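Local coordinates for protein acetone carboxylase alpha subunit (Xanthobacter autotrophicus Py2, PDB 5M45) that forms the alpha subunit of acetone carboxylase, a hydantoinase B/oxoprolinase family protein that assembles with beta and gamma subunits and carries a manganese ion, at residues A[333-339]-A[721-727]; A[286-292]-A[318-324]; A[555-560]-A[617-623]. All coordinates share one frame. Numbering follows the deposited sequence.

Contact 1 (A[333-339]-A[721-727]); sequences DFEGSSR and SFKLGPR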
loop_
_atom_site.group_PDB
_atom_site.type_symbol
_atom_site.label_atom_id
_atom_site.label_comp_id
_atom_site.label_asym_id
_atom_site.label_seq_id
_atom_site.Cartn_x
_atom_site.Cartn_y
_atom_site.Cartn_z
ATOM N N ASP A 333 -30.335 1.190 18.358
ATOM C CA ASP A 333 -29.537 0.155 19.025
ATOM C C ASP A 333 -29.474 -1.065 18.104
ATOM O O ASP A 333 -30.524 -1.622 17.735
ATOM C CB ASP A 333 -30.202 -0.172 20.378
ATOM C CG ASP A 333 -29.395 -1.173 21.233
ATOM O OD1 ASP A 333 -28.486 -1.867 20.749
ATOM O OD2 ASP A 333 -29.682 -1.263 22.455
ATOM N N PHE A 334 -28.253 -1.477 17.741
ATOM C CA PHE A 334 -27.995 -2.578 16.795
ATOM C C PHE A 334 -27.515 -3.896 17.456
ATOM O O PHE A 334 -26.920 -4.744 16.786
ATOM C CB PHE A 334 -27.067 -2.084 15.674
ATOM C CG PHE A 334 -27.706 -0.998 14.829
ATOM C CD1 PHE A 334 -27.670 0.340 15.234
ATOM C CD2 PHE A 334 -28.424 -1.317 13.683
ATOM C CE1 PHE A 334 -28.306 1.329 14.475
ATOM C CE2 PHE A 334 -29.067 -0.340 12.941
ATOM C CZ PHE A 334 -29.006 0.987 13.334
ATOM N N GLU A 335 -27.816 -4.079 18.751
ATOM C CA GLU A 335 -27.670 -5.352 19.439
ATOM C C GLU A 335 -28.214 -6.499 18.610
ATOM O O GLU A 335 -29.360 -6.430 18.153
ATOM C CB GLU A 335 -28.449 -5.322 20.767
ATOM C CG GLU A 335 -28.525 -6.652 21.590
ATOM C CD GLU A 335 -27.312 -6.845 22.513
ATOM O OE1 GLU A 335 -27.151 -7.883 23.201
ATOM O OE2 GLU A 335 -26.486 -5.933 22.554
ATOM N N GLY A 336 -27.410 -7.535 18.429
ATOM C CA GLY A 336 -27.788 -8.677 17.626
ATOM C C GLY A 336 -27.149 -8.787 16.254
ATOM O O GLY A 336 -27.303 -9.794 15.580
ATOM N N SER A 337 -26.417 -7.759 15.846
ATOM C CA SER A 337 -25.795 -7.742 14.515
ATOM C C SER A 337 -24.660 -8.770 14.402
ATOM O O SER A 337 -24.060 -9.176 15.411
ATOM C CB SER A 337 -25.252 -6.326 14.179
ATOM O OG SER A 337 -26.294 -5.352 14.135
ATOM N N SER A 338 -24.383 -9.176 13.167
ATOM C CA SER A 338 -23.329 -10.167 12.869
ATOM C C SER A 338 -21.907 -9.566 12.944
ATOM O O SER A 338 -21.736 -8.368 13.109
ATOM C CB SER A 338 -23.613 -10.858 11.509
ATOM O OG SER A 338 -23.694 -9.933 10.434
ATOM N N ARG A 339 -20.894 -10.422 12.828
ATOM C CA ARG A 339 -19.475 -10.079 12.986
ATOM C C ARG A 339 -18.873 -9.574 11.682
ATOM O O ARG A 339 -19.366 -9.889 10.594
ATOM C CB ARG A 339 -18.687 -11.324 13.451
ATOM C CG ARG A 339 -17.256 -11.089 13.900
ATOM C CD ARG A 339 -16.557 -12.299 14.498
ATOM N NE ARG A 339 -16.322 -13.393 13.565
ATOM C CZ ARG A 339 -16.975 -14.577 13.567
ATOM N NH1 ARG A 339 -17.917 -14.865 14.495
ATOM N NH2 ARG A 339 -16.644 -15.512 12.662
ATOM N N SER A 721 -24.008 -13.808 15.683
ATOM C CA SER A 721 -24.919 -12.809 16.260
ATOM C C SER A 721 -25.173 -13.064 17.782
ATOM O O SER A 721 -25.149 -12.149 18.600
ATOM C CB SER A 721 -26.228 -12.764 15.461
ATOM O OG SER A 721 -26.038 -12.305 14.091
ATOM N N PHE A 722 -25.383 -14.332 18.142
ATOM C CA PHE A 722 -25.611 -14.702 19.533
ATOM C C PHE A 722 -24.425 -14.313 20.406
ATOM O O PHE A 722 -24.617 -13.732 21.477
ATOM C CB PHE A 722 -25.842 -16.210 19.724
ATOM C CG PHE A 722 -27.137 -16.764 19.150
ATOM C CD1 PHE A 722 -28.230 -15.962 18.805
ATOM C CD2 PHE A 722 -27.254 -18.128 18.991
ATOM C CE1 PHE A 722 -29.376 -16.519 18.282
ATOM C CE2 PHE A 722 -28.404 -18.697 18.464
ATOM C CZ PHE A 722 -29.468 -17.894 18.105
ATOM N N LYS A 723 -23.202 -14.635 19.961
ATOM C CA LYS A 723 -21.999 -14.333 20.764
ATOM C C LYS A 723 -21.783 -12.839 20.988
ATOM O O LYS A 723 -21.417 -12.454 22.053
ATOM C CB LYS A 723 -20.737 -14.907 20.136
ATOM C CG LYS A 723 -20.596 -16.377 20.438
ATOM C CD LYS A 723 -19.329 -16.955 19.777
ATOM C CE LYS A 723 -19.379 -16.872 18.220
ATOM N NZ LYS A 723 -18.467 -17.770 17.503
ATOM N N LEU A 724 -21.981 -12.014 19.966
ATOM C CA LEU A 724 -21.840 -10.539 20.100
ATOM C C LEU A 724 -23.039 -9.822 20.763
ATOM O O LEU A 724 -22.895 -8.667 21.177
ATOM C CB LEU A 724 -21.583 -9.909 18.726
ATOM C CG LEU A 724 -20.174 -10.173 18.173
ATOM C CD1 LEU A 724 -20.175 -10.037 16.648
ATOM C CD2 LEU A 724 -19.147 -9.268 18.792
ATOM N N GLY A 725 -24.186 -10.494 20.842
ATOM C CA GLY A 725 -25.458 -9.926 21.310
ATOM C C GLY A 725 -26.248 -10.855 22.234
ATOM O O GLY A 725 -27.246 -11.442 21.812
ATOM N N PRO A 726 -25.828 -10.979 23.491
ATOM C CA PRO A 726 -26.551 -11.869 24.420
ATOM C C PRO A 726 -28.040 -11.551 24.618
ATOM O O PRO A 726 -28.818 -12.455 24.875
ATOM C CB PRO A 726 -25.804 -11.725 25.761
ATOM C CG PRO A 726 -24.777 -10.632 25.554
ATOM C CD PRO A 726 -24.672 -10.297 24.105
ATOM N N ARG A 727 -28.443 -10.297 24.499
ATOM C CA ARG A 727 -29.856 -9.960 24.584
ATOM C C ARG A 727 -30.646 -10.540 23.395
ATOM O O ARG A 727 -31.794 -10.953 23.550
ATOM C CB ARG A 727 -29.988 -8.454 24.667
ATOM C CG ARG A 727 -31.323 -7.943 25.101
ATOM C CD ARG A 727 -31.141 -6.531 25.759
ATOM N NE ARG A 727 -30.306 -5.437 25.165
ATOM C CZ ARG A 727 -30.561 -4.710 24.053
ATOM N NH1 ARG A 727 -31.546 -5.069 23.228
ATOM N NH2 ARG A 727 -29.802 -3.685 23.761
HETATM O O HOH W 1 -23.949 -6.719 22.772
HETATM O O HOH W 2 -24.576 -7.247 19.278
HETATM O O HOH W 3 -24.738 -9.528 17.959
#
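Ser-721, in the last turn of helix 712-724, sets its CB 3.2 Å from Gly-336 O, and its own carbonyl shares water 3 with Ser-337 O. Leu-724 follows, its CD1 3.7 Å from Arg-339 CA, while its carbonyl accepts from water 1, which also donates to Glu-335 OE2, and, weakly, from water 2, which accepts from Gly-336 N. Gly-725 faces the type II turn of Phe-334 to Ser-337, its CA 4.5 Å from Gly-336 CA, where a side chain would clash. It is also the N-cap of the next helix, and two residues on, in the first turn of helix 726-735, Arg-727 N donates to Glu-335 OE1 at 3.0 Å, so a carboxylate meets the helix start. The Arg-727 side chain folds back over Glu-335 CB and closes a salt bridge from NH2 to Asp-333 OD2 (2.8 Å). The contact thus fits the helix 712-724/helix 726-735 junction against the loop leaving strand 330-333, and Arg-381, at the end of strand 378-381, pairs with both Asp-333 and Glu-335.

Contact 2 (A[286-292]-A[318-324]); sequences GTYRQVG and APCEMTI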
loop_
_atom_site.group_PDB
_atom_site.type_symbol
_atom_site.label_atom_id
_atom_site.label_comp_id
_atom_site.label_asym_id
_atom_site.label_seq_id
_atom_site.Cartn_x
_atom_site.Cartn_y
_atom_site.Cartn_z
ATOM N N GLY A 286 -42.464 6.069 20.763
ATOM C CA GLY A 286 -42.648 4.622 20.797
ATOM C C GLY A 286 -41.404 3.818 20.457
ATOM O O GLY A 286 -40.298 4.395 20.311
ATOM N N THR A 287 -41.572 2.500 20.374
ATOM C CA THR A 287 -40.506 1.593 19.980
ATOM C C THR A 287 -40.840 0.949 18.631
ATOM O O THR A 287 -41.948 0.441 18.463
ATOM C CB THR A 287 -40.247 0.509 21.038
ATOM O OG1 THR A 287 -39.914 1.145 22.262
ATOM C CG2 THR A 287 -39.107 -0.403 20.640
ATOM N N TYR A 288 -39.893 1.013 17.704
ATOM C CA TYR A 288 -40.013 0.500 16.318
ATOM C C TYR A 288 -38.938 -0.585 16.119
ATOM O O TYR A 288 -37.756 -0.346 16.463
ATOM C CB TYR A 288 -39.787 1.638 15.295
ATOM C CG TYR A 288 -40.743 2.828 15.434
ATOM C CD1 TYR A 288 -40.565 3.790 16.444
ATOM C CD2 TYR A 288 -41.795 3.009 14.559
ATOM C CE1 TYR A 288 -41.439 4.851 16.599
ATOM C CE2 TYR A 288 -42.666 4.084 14.696
ATOM C CZ TYR A 288 -42.493 5.003 15.716
ATOM O OH TYR A 288 -43.365 6.070 15.862
ATOM N N ARG A 289 -39.313 -1.756 15.588
ATOM C CA ARG A 289 -38.388 -2.873 15.429
ATOM C C ARG A 289 -38.366 -3.325 13.952
ATOM O O ARG A 289 -39.411 -3.501 13.343
ATOM C CB ARG A 289 -38.776 -4.057 16.349
ATOM C CG ARG A 289 -38.981 -3.672 17.813
ATOM C CD ARG A 289 -39.464 -4.848 18.686
ATOM N NE ARG A 289 -39.892 -4.336 20.009
ATOM C CZ ARG A 289 -41.082 -3.800 20.285
ATOM N NH1 ARG A 289 -42.087 -3.731 19.373
ATOM N NH2 ARG A 289 -41.311 -3.364 21.503
ATOM N N GLN A 290 -37.163 -3.487 13.403
ATOM C CA GLN A 290 -36.961 -3.840 11.994
ATOM C C GLN A 290 -35.574 -4.460 11.777
ATOM O O GLN A 290 -34.714 -4.425 12.686
ATOM C CB GLN A 290 -37.198 -2.629 11.068
ATOM C CG GLN A 290 -36.383 -1.371 11.408
ATOM C CD GLN A 290 -37.011 -0.537 12.557
ATOM O OE1 GLN A 290 -38.171 -0.123 12.459
ATOM N NE2 GLN A 290 -36.252 -0.323 13.639
ATOM N N VAL A 291 -35.355 -5.040 10.589
ATOM C CA VAL A 291 -34.113 -5.771 10.305
ATOM C C VAL A 291 -33.798 -5.753 8.794
ATOM O O VAL A 291 -34.715 -5.667 7.955
ATOM C CB VAL A 291 -34.167 -7.196 10.880
ATOM C CG1 VAL A 291 -35.264 -8.010 10.243
ATOM C CG2 VAL A 291 -32.835 -7.925 10.773
ATOM N N GLY A 292 -32.503 -5.813 8.457
ATOM C CA GLY A 292 -32.045 -6.046 7.079
ATOM C C GLY A 292 -30.953 -7.118 7.008
ATOM O O GLY A 292 -30.289 -7.383 8.001
ATOM N N ALA A 318 -28.483 -7.198 10.408
ATOM C CA ALA A 318 -28.553 -5.868 11.029
ATOM C C ALA A 318 -29.946 -5.558 11.610
ATOM O O ALA A 318 -30.757 -4.868 10.970
ATOM C CB ALA A 318 -28.156 -4.781 10.006
ATOM N N PRO A 319 -30.237 -6.086 12.816
ATOM C CA PRO A 319 -31.468 -5.725 13.485
ATOM C C PRO A 319 -31.314 -4.340 14.166
ATOM O O PRO A 319 -30.226 -4.004 14.602
ATOM C CB PRO A 319 -31.615 -6.823 14.553
ATOM C CG PRO A 319 -30.217 -7.146 14.928
ATOM C CD PRO A 319 -29.412 -6.988 13.652
ATOM N N CYS A 320 -32.405 -3.574 14.250
ATOM C CA CYS A 320 -32.406 -2.269 14.886
ATOM C C CYS A 320 -33.653 -2.090 15.764
ATOM O O CYS A 320 -34.791 -2.311 15.290
ATOM C CB CYS A 320 -32.383 -1.144 13.847
ATOM S SG CYS A 320 -32.411 0.510 14.634
ATOM N N GLU A 321 -33.410 -1.739 17.030
ATOM C CA GLU A 321 -34.447 -1.263 17.944
ATOM C C GLU A 321 -34.361 0.268 17.975
ATOM O O GLU A 321 -33.353 0.852 18.451
ATOM C CB GLU A 321 -34.277 -1.857 19.357
ATOM C CG GLU A 321 -35.370 -1.416 20.325
ATOM C CD GLU A 321 -35.266 -2.028 21.717
ATOM O OE1 GLU A 321 -36.169 -1.696 22.512
ATOM O OE2 GLU A 321 -34.286 -2.764 22.067
ATOM N N MET A 322 -35.401 0.907 17.461
ATOM C CA MET A 322 -35.453 2.378 17.322
ATOM C C MET A 322 -36.458 2.925 18.377
ATOM O O MET A 322 -37.602 2.503 18.383
ATOM C CB MET A 322 -35.876 2.776 15.879
ATOM C CG MET A 322 -36.187 4.269 15.619
ATOM S SD MET A 322 -37.099 4.529 14.052
ATOM C CE MET A 322 -35.842 3.966 12.849
ATOM N N THR A 323 -36.018 3.835 19.237
ATOM C CA THR A 323 -36.851 4.436 20.289
ATOM C C THR A 323 -36.971 5.955 20.072
ATOM O O THR A 323 -35.952 6.635 20.046
ATOM C CB THR A 323 -36.254 4.176 21.699
ATOM O OG1 THR A 323 -36.064 2.784 21.873
ATOM C CG2 THR A 323 -37.203 4.654 22.816
ATOM N N ILE A 324 -38.198 6.465 19.890
ATOM C CA ILE A 324 -38.460 7.908 19.823
ATOM C C ILE A 324 -39.079 8.275 21.168
ATOM O O ILE A 324 -40.091 7.686 21.573
ATOM C CB ILE A 324 -39.388 8.246 18.633
ATOM C CG1 ILE A 324 -38.701 7.871 17.306
ATOM C CG2 ILE A 324 -39.746 9.735 18.593
ATOM C CD1 ILE A 324 -39.534 8.067 16.060
HETATM O O HOH W 4 -37.374 0.864 23.216
#
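Tyr-288, Met-322 and Ile-324 form the apolar centre of this antiparallel strand pair, which belongs to a four-stranded mixed sheet. Tyr-288 CE1 lies 3.8 Å from Ile-324 CD1, and Met-322 SD sits 4.8 Å from the Tyr-288 ring centroid in an oblique Met-aromatic contact. Cys-320, Ala-318 and Gln-290 extend this face under helix 401-422. The segments cross at 164° with axes 4.7 Å apart, and four hydrogen-bonded pairs, Gly-286/Ile-324 to Gly-292/Ala-318, hold the register; the shortest bonds, 2.8 Å each, run from Tyr-288 N to Met-322 O and from Met-322 N to Tyr-288 O. Gly-286 has a backbone conformation that calls for glycine, and residues 286-288 also pair with a gamma-subunit strand, carrying the sheet across the interface. The other face is more polar. Arg-289 there bonds to the gamma subunit, while water 4 lies 2.7 Å from Thr-287 OG1, 2.7 Å from Thr-323 OG1 and 2.9 Å from Glu-321 OE1.

Contact 3 (A[555-560]-A[617-623]); sequences ASGYRF and LYLNYMR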
loop_
_atom_site.group_PDB
_atom_site.type_symbol
_atom_site.label_atom_id
_atom_site.label_comp_id
_atom_site.label_asym_id
_atom_site.label_seq_id
_atom_site.Cartn_x
_atom_site.Cartn_y
_atom_site.Cartn_z
ATOM N N ALA A 555 -36.850 -6.989 -6.923
ATOM C CA ALA A 555 -36.115 -8.158 -7.415
ATOM C C ALA A 555 -34.675 -8.167 -6.912
ATOM O O ALA A 555 -34.108 -7.107 -6.648
ATOM C CB ALA A 555 -36.129 -8.182 -8.935
ATOM N N SER A 556 -34.089 -9.368 -6.805
ATOM C CA SER A 556 -32.693 -9.571 -6.422
ATOM C C SER A 556 -31.810 -9.680 -7.689
ATOM O O SER A 556 -32.301 -9.488 -8.802
ATOM C CB SER A 556 -32.579 -10.802 -5.500
ATOM O OG SER A 556 -32.917 -12.023 -6.162
ATOM N N GLY A 557 -30.518 -9.973 -7.523
ATOM C CA GLY A 557 -29.546 -9.845 -8.618
ATOM C C GLY A 557 -29.203 -11.153 -9.296
ATOM O O GLY A 557 -29.428 -12.238 -8.739
ATOM N N TYR A 558 -28.661 -11.040 -10.509
ATOM C CA TYR A 558 -28.106 -12.152 -11.250
ATOM C C TYR A 558 -27.027 -11.649 -12.225
ATOM O O TYR A 558 -26.890 -10.454 -12.452
ATOM C CB TYR A 558 -29.200 -12.957 -11.980
ATOM C CG TYR A 558 -29.823 -12.238 -13.183
ATOM C CD1 TYR A 558 -30.866 -11.337 -13.026
ATOM C CD2 TYR A 558 -29.347 -12.454 -14.477
ATOM C CE1 TYR A 558 -31.428 -10.673 -14.121
ATOM C CE2 TYR A 558 -29.905 -11.781 -15.589
ATOM C CZ TYR A 558 -30.937 -10.894 -15.412
ATOM O OH TYR A 558 -31.487 -10.218 -16.516
ATOM N N ARG A 559 -26.258 -12.603 -12.745
ATOM C CA ARG A 559 -25.157 -12.397 -13.687
ATOM C C ARG A 559 -25.515 -12.903 -15.084
ATOM O O ARG A 559 -26.071 -14.007 -15.216
ATOM C CB ARG A 559 -23.918 -13.204 -13.186
ATOM C CG ARG A 559 -22.791 -13.353 -14.170
ATOM C CD ARG A 559 -21.503 -13.925 -13.574
ATOM N NE ARG A 559 -21.571 -15.331 -13.126
ATOM C CZ ARG A 559 -20.490 -16.109 -12.946
ATOM N NH1 ARG A 559 -19.256 -15.672 -13.223
ATOM N NH2 ARG A 559 -20.632 -17.341 -12.501
ATOM N N PHE A 560 -25.195 -12.109 -16.104
ATOM C CA PHE A 560 -25.071 -12.554 -17.500
ATOM C C PHE A 560 -23.775 -12.048 -18.120
ATOM O O PHE A 560 -23.546 -10.843 -18.169
ATOM C CB PHE A 560 -26.233 -12.071 -18.399
ATOM C CG PHE A 560 -26.086 -12.481 -19.850
ATOM C CD1 PHE A 560 -26.570 -13.702 -20.292
ATOM C CD2 PHE A 560 -25.479 -11.621 -20.792
ATOM C CE1 PHE A 560 -26.414 -14.091 -21.640
ATOM C CE2 PHE A 560 -25.348 -11.992 -22.126
ATOM C CZ PHE A 560 -25.806 -13.237 -22.544
ATOM N N LEU A 617 -19.540 -10.156 -24.110
ATOM C CA LEU A 617 -20.684 -9.398 -23.580
ATOM C C LEU A 617 -20.746 -9.422 -22.064
ATOM O O LEU A 617 -20.390 -10.417 -21.448
ATOM C CB LEU A 617 -21.994 -9.962 -24.121
ATOM C CG LEU A 617 -22.243 -9.895 -25.630
ATOM C CD1 LEU A 617 -23.562 -10.581 -25.962
ATOM C CD2 LEU A 617 -22.227 -8.468 -26.159
ATOM N N TYR A 618 -21.226 -8.321 -21.491
ATOM C CA TYR A 618 -21.419 -8.146 -20.032
ATOM C C TYR A 618 -22.732 -7.381 -19.826
ATOM O O TYR A 618 -22.917 -6.306 -20.428
ATOM C CB TYR A 618 -20.216 -7.348 -19.469
ATOM C CG TYR A 618 -20.155 -7.077 -17.956
ATOM C CD1 TYR A 618 -21.067 -6.216 -17.315
ATOM C CD2 TYR A 618 -19.123 -7.630 -17.166
ATOM C CE1 TYR A 618 -20.991 -5.955 -15.955
ATOM C CE2 TYR A 618 -19.049 -7.373 -15.803
ATOM C CZ TYR A 618 -19.977 -6.524 -15.200
ATOM O OH TYR A 618 -19.906 -6.232 -13.835
ATOM N N LEU A 619 -23.642 -7.938 -18.995
ATOM C CA LEU A 619 -24.909 -7.243 -18.626
ATOM C C LEU A 619 -24.751 -6.474 -17.315
ATOM O O LEU A 619 -24.497 -7.088 -16.292
ATOM C CB LEU A 619 -26.079 -8.239 -18.517
ATOM C CG LEU A 619 -27.440 -7.651 -18.114
ATOM C CD1 LEU A 619 -27.975 -6.765 -19.219
ATOM C CD2 LEU A 619 -28.471 -8.740 -17.791
ATOM N N ASN A 620 -24.901 -5.153 -17.347
ATOM C CA ASN A 620 -24.972 -4.303 -16.144
ATOM C C ASN A 620 -26.428 -4.073 -15.719
ATOM O O ASN A 620 -27.203 -3.430 -16.442
ATOM C CB ASN A 620 -24.287 -2.935 -16.387
ATOM C CG ASN A 620 -23.738 -2.312 -15.103
ATOM O OD1 ASN A 620 -23.378 -3.015 -14.185
ATOM N ND2 ASN A 620 -23.679 -0.979 -15.049
ATOM N N TYR A 621 -26.815 -4.610 -14.565
ATOM C CA TYR A 621 -28.218 -4.590 -14.080
ATOM C C TYR A 621 -28.280 -3.773 -12.781
ATOM O O TYR A 621 -27.674 -4.156 -11.755
ATOM C CB TYR A 621 -28.718 -6.067 -13.912
ATOM C CG TYR A 621 -29.917 -6.354 -12.981
ATOM C CD1 TYR A 621 -30.913 -5.403 -12.704
ATOM C CD2 TYR A 621 -30.068 -7.631 -12.415
ATOM C CE1 TYR A 621 -31.988 -5.694 -11.843
ATOM C CE2 TYR A 621 -31.155 -7.932 -11.566
ATOM C CZ TYR A 621 -32.089 -6.954 -11.273
ATOM O OH TYR A 621 -33.124 -7.258 -10.414
ATOM N N MET A 622 -29.018 -2.662 -12.829
ATOM C CA MET A 622 -29.249 -1.797 -11.654
ATOM C C MET A 622 -30.572 -2.134 -10.960
ATOM O O MET A 622 -31.606 -2.304 -11.621
ATOM C CB MET A 622 -29.248 -0.307 -12.057
ATOM C CG MET A 622 -27.864 0.328 -12.127
ATOM S SD MET A 622 -26.593 -0.476 -13.147
ATOM C CE MET A 622 -27.324 -0.310 -14.770
ATOM N N ARG A 623 -30.549 -2.198 -9.634
ATOM C CA ARG A 623 -31.723 -2.693 -8.879
ATOM C C ARG A 623 -32.885 -1.700 -8.731
ATOM O O ARG A 623 -32.708 -0.473 -8.773
ATOM C CB ARG A 623 -31.312 -3.123 -7.457
ATOM C CG ARG A 623 -30.058 -3.995 -7.299
ATOM C CD ARG A 623 -30.093 -5.291 -8.097
ATOM N NE ARG A 623 -28.930 -6.138 -7.741
ATOM C CZ ARG A 623 -27.939 -6.519 -8.548
ATOM N NH1 ARG A 623 -27.885 -6.199 -9.836
ATOM N NH2 ARG A 623 -26.978 -7.289 -8.051
HETATM O O HOH W 5 -34.209 -5.223 -8.690
HETATM O O HOH W 6 -25.867 -8.167 -11.274
HETATM O O HOH W 7 -26.010 -9.588 -15.197
#
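Three side chains of alternating residues on the strand 617-621, Leu-617, Leu-619 and Tyr-621, point toward the 555-560 segment and set the character of this antiparallel contact. Leu-619, in its t,p rotamer, puts CB 3.8 Å from Phe-560 CB and CD2 3.6 Å from Tyr-558 OH, so that it packs against both aromatic residues. Phe-560 holds chi1 at t, which carries its ring along to Leu-617, where CE2 comes within 4.4 Å of Leu-617 CB. Tyr-558 takes the p rotamer instead; its ring meets that of Tyr-621 obliquely, with centroids 5.4 Å apart and planes at 48°, and its hydroxyl bonds to Asp-582. With chi1 at 159°, Tyr-621 extends to the loop, where OH donates to Ser-556 O at 2.9 Å, lies 3.5 Å from Ala-555 CB and shares water 5 with Ala-555 O. Arg-623 bends through two m angles, so its guanidinium lays one face over Gly-557, NH2 being 3.7 Å from Gly-557 CA; a side chain on the glycine would clash there. NH2 also bonds to Asn-539 O. Backbone pairing is sparse: Leu-619 N donates to Phe-560 O at 3.0 Å, and water 7 joins Tyr-558 O, Phe-560 N and Leu-619 O where the two segments move apart. In the five-stranded antiparallel sheet, 617-621 lies between 520-526 and 559-563, with 598-602 beyond the latter, while the loop before strand 559-563 meets the gamma subunit through Ser-556.

How the contacts relate
Contacts 1 and 2 are directly joined, their centres 14 Å apart: Asp-333 O lies 3.0 Å from Glu-321 N, a probable hydrogen bond between neighbouring strands of one sheet, and Phe-334 CE2 packs 3.5 Å from Cys-320 CB. The weak, long ion pair of Arg-727 with Glu-321 also spans them. Contact 3 belongs to a different sheet, with its centre 32 Å from contact 1 and 31 Å from contact 2; nearest atoms are about 18 and 13 Å away. Yet contacts 2 and 3 both meet the gamma subunit, whereas contact 1 touches no other chain. Towards the ligands, the side chain of Leu-724 is about 10 Å from a magnesium ion and that of Asp-333 about 13 Å from 3,6,9,12,15-pentaoxaheptadecan-1-ol.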